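Local atomic coordinates of nuclear RNA export factor 2, Panoramix fusion (Drosophila melanogaster, PDB entry 6OPF), a protein that acts with Panoramix, Piwi and Nxt1 in co-transcriptional transposon silencing in the ovary, its UBA-like TAP-C domain mediating the interaction with Panoramix. Residues S31-A36 and E41-L46; F47-K50 and H54-P57. All blocks are in the same frame, centred on the assembly; numbering follows the deposited sequence.

Contact 1 (S31-A36 and E41-L46); sequences SIVEEA and ERALKL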
loop_
_atom_site.group_PDB
_atom_site.type_symbol
_atom_site.label_atom_id
_atom_site.label_comp_id
_atom_site.label_asym_id
_atom_site.label_seq_id
_atom_site.Cartn_x
_atom_site.Cartn_y
_atom_site.Cartn_z
ATOM N N SER D 31 -14.268 -5.747 2.045
ATOM C CA SER D 31 -14.813 -4.977 3.159
ATOM C C SER D 31 -15.765 -5.811 3.999
ATOM O O SER D 31 -15.697 -5.781 5.229
ATOM C CB SER D 31 -15.509 -3.712 2.638
ATOM O OG SER D 31 -14.598 -2.969 1.836
ATOM N N ILE D 32 -16.650 -6.576 3.348
ATOM C CA ILE D 32 -17.632 -7.380 4.079
ATOM C C ILE D 32 -16.954 -8.532 4.813
ATOM O O ILE D 32 -17.210 -8.764 6.001
ATOM C CB ILE D 32 -18.740 -7.900 3.135
ATOM C CG1 ILE D 32 -19.595 -6.747 2.597
ATOM C CG2 ILE D 32 -19.602 -8.946 3.850
ATOM C CD1 ILE D 32 -20.671 -7.172 1.580
ATOM N N VAL D 33 -16.088 -9.278 4.118
ATOM C CA VAL D 33 -15.461 -10.447 4.739
ATOM C C VAL D 33 -14.553 -10.024 5.891
ATOM O O VAL D 33 -14.502 -10.685 6.937
ATOM C CB VAL D 33 -14.701 -11.278 3.683
ATOM C CG1 VAL D 33 -13.911 -12.404 4.344
ATOM C CG2 VAL D 33 -15.655 -11.849 2.636
ATOM N N GLU D 34 -13.846 -8.897 5.731
ATOM C CA GLU D 34 -13.003 -8.392 6.812
ATOM C C GLU D 34 -13.828 -7.856 7.976
ATOM O O GLU D 34 -13.459 -8.058 9.140
ATOM C CB GLU D 34 -12.065 -7.312 6.291
ATOM C CG GLU D 34 -10.865 -7.897 5.565
ATOM C CD GLU D 34 -9.897 -6.835 5.117
ATOM O OE1 GLU D 34 -10.284 -5.647 5.171
ATOM O OE2 GLU D 34 -8.758 -7.190 4.727
ATOM N N GLU D 35 -14.948 -7.184 7.691
ATOM C CA GLU D 35 -15.853 -6.795 8.770
ATOM C C GLU D 35 -16.348 -8.007 9.552
ATOM O O GLU D 35 -16.573 -7.915 10.764
ATOM C CB GLU D 35 -17.043 -6.012 8.220
ATOM C CG GLU D 35 -17.870 -5.350 9.310
ATOM C CD GLU D 35 -19.058 -4.568 8.776
ATOM O OE1 GLU D 35 -20.121 -4.601 9.433
ATOM O OE2 GLU D 35 -18.927 -3.923 7.710
ATOM N N ALA D 36 -16.500 -9.151 8.886
ATOM C CA ALA D 36 -16.969 -10.384 9.502
ATOM C C ALA D 36 -15.858 -11.181 10.174
ATOM O O ALA D 36 -16.067 -12.359 10.490
ATOM C CB ALA D 36 -17.652 -11.258 8.454
ATOM N N GLU D 41 -19.855 -17.422 7.526
ATOM C CA GLU D 41 -21.279 -17.332 7.837
ATOM C C GLU D 41 -21.666 -15.913 8.238
ATOM O O GLU D 41 -22.717 -15.407 7.827
ATOM C CB GLU D 41 -21.632 -18.319 8.947
ATOM C CG GLU D 41 -23.099 -18.336 9.325
ATOM C CD GLU D 41 -23.369 -19.158 10.582
ATOM O OE1 GLU D 41 -22.438 -19.838 11.074
ATOM O OE2 GLU D 41 -24.513 -19.117 11.082
ATOM N N ARG D 42 -20.834 -15.262 9.049
ATOM C CA ARG D 42 -21.119 -13.882 9.433
ATOM C C ARG D 42 -21.104 -12.964 8.216
ATOM O O ARG D 42 -21.940 -12.054 8.098
ATOM C CB ARG D 42 -20.104 -13.421 10.483
ATOM C CG ARG D 42 -20.434 -12.094 11.176
ATOM C CD ARG D 42 -19.670 -11.983 12.488
ATOM N NE ARG D 42 -19.445 -13.305 13.079
ATOM C CZ ARG D 42 -18.257 -13.763 13.476
ATOM N NH1 ARG D 42 -17.172 -13.005 13.350
ATOM N NH2 ARG D 42 -18.148 -14.981 13.998
ATOM N N ALA D 43 -20.178 -13.212 7.280
ATOM C CA ALA D 43 -20.054 -12.361 6.100
ATOM C C ALA D 43 -21.283 -12.460 5.200
ATOM O O ALA D 43 -21.744 -11.446 4.663
ATOM C CB ALA D 43 -18.792 -12.722 5.325
ATOM N N LEU D 44 -21.818 -13.670 5.002
ATOM C CA LEU D 44 -23.034 -13.796 4.198
ATOM C C LEU D 44 -24.186 -13.036 4.842
ATOM O O LEU D 44 -24.972 -12.378 4.151
ATOM C CB LEU D 44 -23.404 -15.269 4.003
ATOM C CG LEU D 44 -22.442 -16.120 3.151
ATOM C CD1 LEU D 44 -22.792 -17.607 3.253
ATOM C CD2 LEU D 44 -22.464 -15.676 1.703
ATOM N N LYS D 45 -24.268 -13.082 6.168
ATOM C CA LYS D 45 -25.351 -12.408 6.874
ATOM C C LYS D 45 -25.208 -10.891 6.810
ATOM O O LYS D 45 -26.212 -10.170 6.684
ATOM C CB LYS D 45 -25.404 -12.897 8.320
ATOM C CG LYS D 45 -26.266 -14.155 8.483
ATOM C CD LYS D 45 -26.441 -14.515 9.947
ATOM C CE LYS D 45 -25.451 -15.598 10.366
ATOM N NZ LYS D 45 -25.665 -16.035 11.774
ATOM N N LEU D 46 -23.973 -10.390 6.919
ATOM C CA LEU D 46 -23.736 -8.959 6.751
ATOM C C LEU D 46 -24.105 -8.515 5.346
ATOM O O LEU D 46 -24.756 -7.474 5.155
ATOM C CB LEU D 46 -22.274 -8.622 7.036
ATOM C CG LEU D 46 -21.915 -8.107 8.423
ATOM C CD1 LEU D 46 -20.401 -8.116 8.598
ATOM C CD2 LEU D 46 -22.489 -6.706 8.650
#

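Contact 2 (F47-K50 and H54-P57); sequences FIQK and HEIP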
loop_
_atom_site.group_PDB
_atom_site.type_symbol
_atom_site.label_atom_id
_atom_site.label_comp_id
_atom_site.label_asym_id
_atom_site.label_seq_id
_atom_site.Cartn_x
_atom_site.Cartn_y
_atom_site.Cartn_z
ATOM N N PHE D 47 -23.668 -9.286 4.345
ATOM C CA PHE D 47 -24.051 -9.016 2.966
ATOM C C PHE D 47 -25.558 -8.838 2.845
ATOM O O PHE D 47 -26.039 -7.842 2.288
ATOM C CB PHE D 47 -23.575 -10.153 2.064
ATOM C CG PHE D 47 -24.236 -10.165 0.726
ATOM C CD1 PHE D 47 -24.128 -9.066 -0.119
ATOM C CD2 PHE D 47 -24.966 -11.273 0.311
ATOM C CE1 PHE D 47 -24.730 -9.071 -1.359
ATOM C CE2 PHE D 47 -25.571 -11.297 -0.935
ATOM C CZ PHE D 47 -25.461 -10.198 -1.773
ATOM N N ILE D 48 -26.319 -9.796 3.384
ATOM C CA ILE D 48 -27.776 -9.745 3.276
ATOM C C ILE D 48 -28.329 -8.514 3.988
ATOM O O ILE D 48 -29.225 -7.834 3.472
ATOM C CB ILE D 48 -28.402 -11.040 3.828
ATOM C CG1 ILE D 48 -28.053 -12.229 2.933
ATOM C CG2 ILE D 48 -29.914 -10.881 3.956
ATOM C CD1 ILE D 48 -28.242 -13.554 3.607
ATOM N N GLN D 49 -27.813 -8.220 5.185
ATOM C CA GLN D 49 -28.228 -7.026 5.920
ATOM C C GLN D 49 -27.916 -5.755 5.138
ATOM O O GLN D 49 -28.794 -4.904 4.935
ATOM C CB GLN D 49 -27.539 -6.987 7.292
ATOM C CG GLN D 49 -27.857 -5.739 8.132
ATOM C CD GLN D 49 -26.956 -4.540 7.816
ATOM O OE1 GLN D 49 -25.745 -4.572 8.059
ATOM N NE2 GLN D 49 -27.551 -3.474 7.280
ATOM N N LYS D 50 -26.651 -5.591 4.731
ATOM C CA LYS D 50 -26.257 -4.427 3.945
ATOM C C LYS D 50 -27.135 -4.273 2.714
ATOM O O LYS D 50 -27.599 -3.167 2.408
ATOM C CB LYS D 50 -24.788 -4.529 3.532
ATOM C CG LYS D 50 -23.810 -3.954 4.539
ATOM C CD LYS D 50 -22.358 -4.207 4.136
ATOM C CE LYS D 50 -21.428 -4.202 5.344
ATOM N NZ LYS D 50 -21.644 -3.008 6.228
ATOM N N HIS D 54 -30.220 -1.293 1.377
ATOM C CA HIS D 54 -29.957 -0.588 0.121
ATOM C C HIS D 54 -28.565 0.026 0.107
ATOM O O HIS D 54 -28.350 1.083 -0.491
ATOM C CB HIS D 54 -31.014 0.486 -0.158
ATOM C CG HIS D 54 -32.363 -0.068 -0.486
ATOM N ND1 HIS D 54 -33.087 -0.842 0.395
ATOM C CD2 HIS D 54 -33.110 0.020 -1.613
ATOM C CE1 HIS D 54 -34.224 -1.205 -0.172
ATOM N NE2 HIS D 54 -34.264 -0.693 -1.390
ATOM N N GLU D 55 -27.611 -0.632 0.788
ATOM C CA GLU D 55 -26.238 -0.138 0.813
ATOM C C GLU D 55 -25.453 -0.517 -0.434
ATOM O O GLU D 55 -24.445 0.131 -0.740
ATOM C CB GLU D 55 -25.497 -0.658 2.045
ATOM C CG GLU D 55 -25.755 0.101 3.333
ATOM C CD GLU D 55 -24.775 -0.266 4.444
ATOM O OE1 GLU D 55 -25.249 -0.663 5.532
ATOM O OE2 GLU D 55 -23.539 -0.151 4.236
ATOM N N ILE D 56 -25.875 -1.549 -1.155
ATOM C CA ILE D 56 -25.063 -2.111 -2.228
ATOM C C ILE D 56 -25.756 -1.819 -3.553
ATOM O O ILE D 56 -26.862 -2.321 -3.799
ATOM C CB ILE D 56 -24.817 -3.614 -2.047
ATOM C CG1 ILE D 56 -24.239 -3.894 -0.660
ATOM C CG2 ILE D 56 -23.875 -4.113 -3.150
ATOM C CD1 ILE D 56 -24.046 -5.378 -0.347
ATOM N N PRO D 57 -25.164 -0.994 -4.418
ATOM C CA PRO D 57 -25.813 -0.671 -5.691
ATOM C C PRO D 57 -25.840 -1.865 -6.636
ATOM O O PRO D 57 -25.005 -2.773 -6.550
ATOM C CB PRO D 57 -24.951 0.471 -6.245
ATOM C CG PRO D 57 -23.616 0.328 -5.537
ATOM C CD PRO D 57 -23.960 -0.175 -4.176
#

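Contact 1 (S31-A36 and E41-L46)
Ala36 and Ala43 meet methyl to methyl, CB to CB at 3.6 Å, where helices 26-35 and 40-52 of the Nxf2 TAP-C domain, a small helical fold of the UBA class, pack across a short turn; Ala36 sits just past the end of helix 26-35. The axes of the short segments 31-35 and 41-46 run at 127° to each other and approach to 8.3 Å, a spacing that suits the small residues at the centre. Ala36 CB also lies 3.4 Å from Ala43 N, so the methyl sits against the backbone of the opposing helix. On one side of this pair Ile32 brings its CG2 branch, anti to the backbone N, to 3.4 Å from Ala43 O, while CG2 also touches Leu46 CB. Val33 adds CG2 against Ala43 CB at 4.2 Å; it also packs on Leu15 and Phe18 of helix 8-22. Nearer solvent, the side chains of Glu35 and Leu46 cross at about a right angle. Glu35 is fully extended, and its carboxylate lies against both Leu46 methyls. Arg42 lays CB and CG against Ala36 CB, then bends at chi3 (-30°); NH1 ends 3.1 Å from Ala36 O, at an angle too poor for a hydrogen bond.

Contact 2 (F47-K50 and H54-P57)
Lys50 O accepts a hydrogen bond from Glu55 N at 3.0 Å, with an N-H...O angle of 159° and the donor tilted somewhat from the carbonyl plane. His54 N lies near the same oxygen but points poorly at it. Glu55 CB also packs against Lys50 O, at 3.3 Å, and from there the glutamate runs on extended beside the lysine. The two side chains are inclined to one another: the carboxylate lies against the lysine methylene CG, 3.7 Å from OE1, and the bend at the end of the lysine chain (chi4 -49°) leaves NZ in a long salt bridge of 4.0 Å to Glu55 OE2. The backbone here forms a Schellman motif that ends helix 40-52 of the Nxf2 TAP-C domain, a UBA-type fold: His54, with positive phi, is the C-prime residue, and its N-H bonds to Asn51 O. The chain then turns back, and Ile56 turns its CB toward the helix it has just left. Ile56 CD1 reaches the edge of the Phe47 ring, near the ring plane, at 3.7 Å from CD1 of Phe47, with the two side chains crossing almost perpendicularly. Phe47 can meet it because CG is anti to the backbone N (chi1 164°). Leu24 touches both Phe47 and Ile56, Trp28 of helix 26-35 packs on Ile56, and Lys50 CB lies 4.0 Å from Ile56 CD1.

Overall arrangement
Both contacts lie in the Nxf2 part of the fusion, inside its TAP-C domain, and follow one another along the chain with centres about 11 Å apart. Helix 40-52 is common to them: its earlier turns pack on helix 26-35 in contact 1, and its last turns receive the returning loop in contact 2. Ile32 bridges the two, its CD1 touching Phe47 and Ile56, and Glu35 OE2 pairs weakly with Lys50 NZ, 3.2 Å away. Helix 40-52 also meets the Panoramix helix 75-93, where Leu44 touches Val89 and Leu90, and Phe47 touches Ala86. Both contacts hold together parts of the domain that mediates binding to Panoramix; the covalent linkage to the Panoramix helix is engineered.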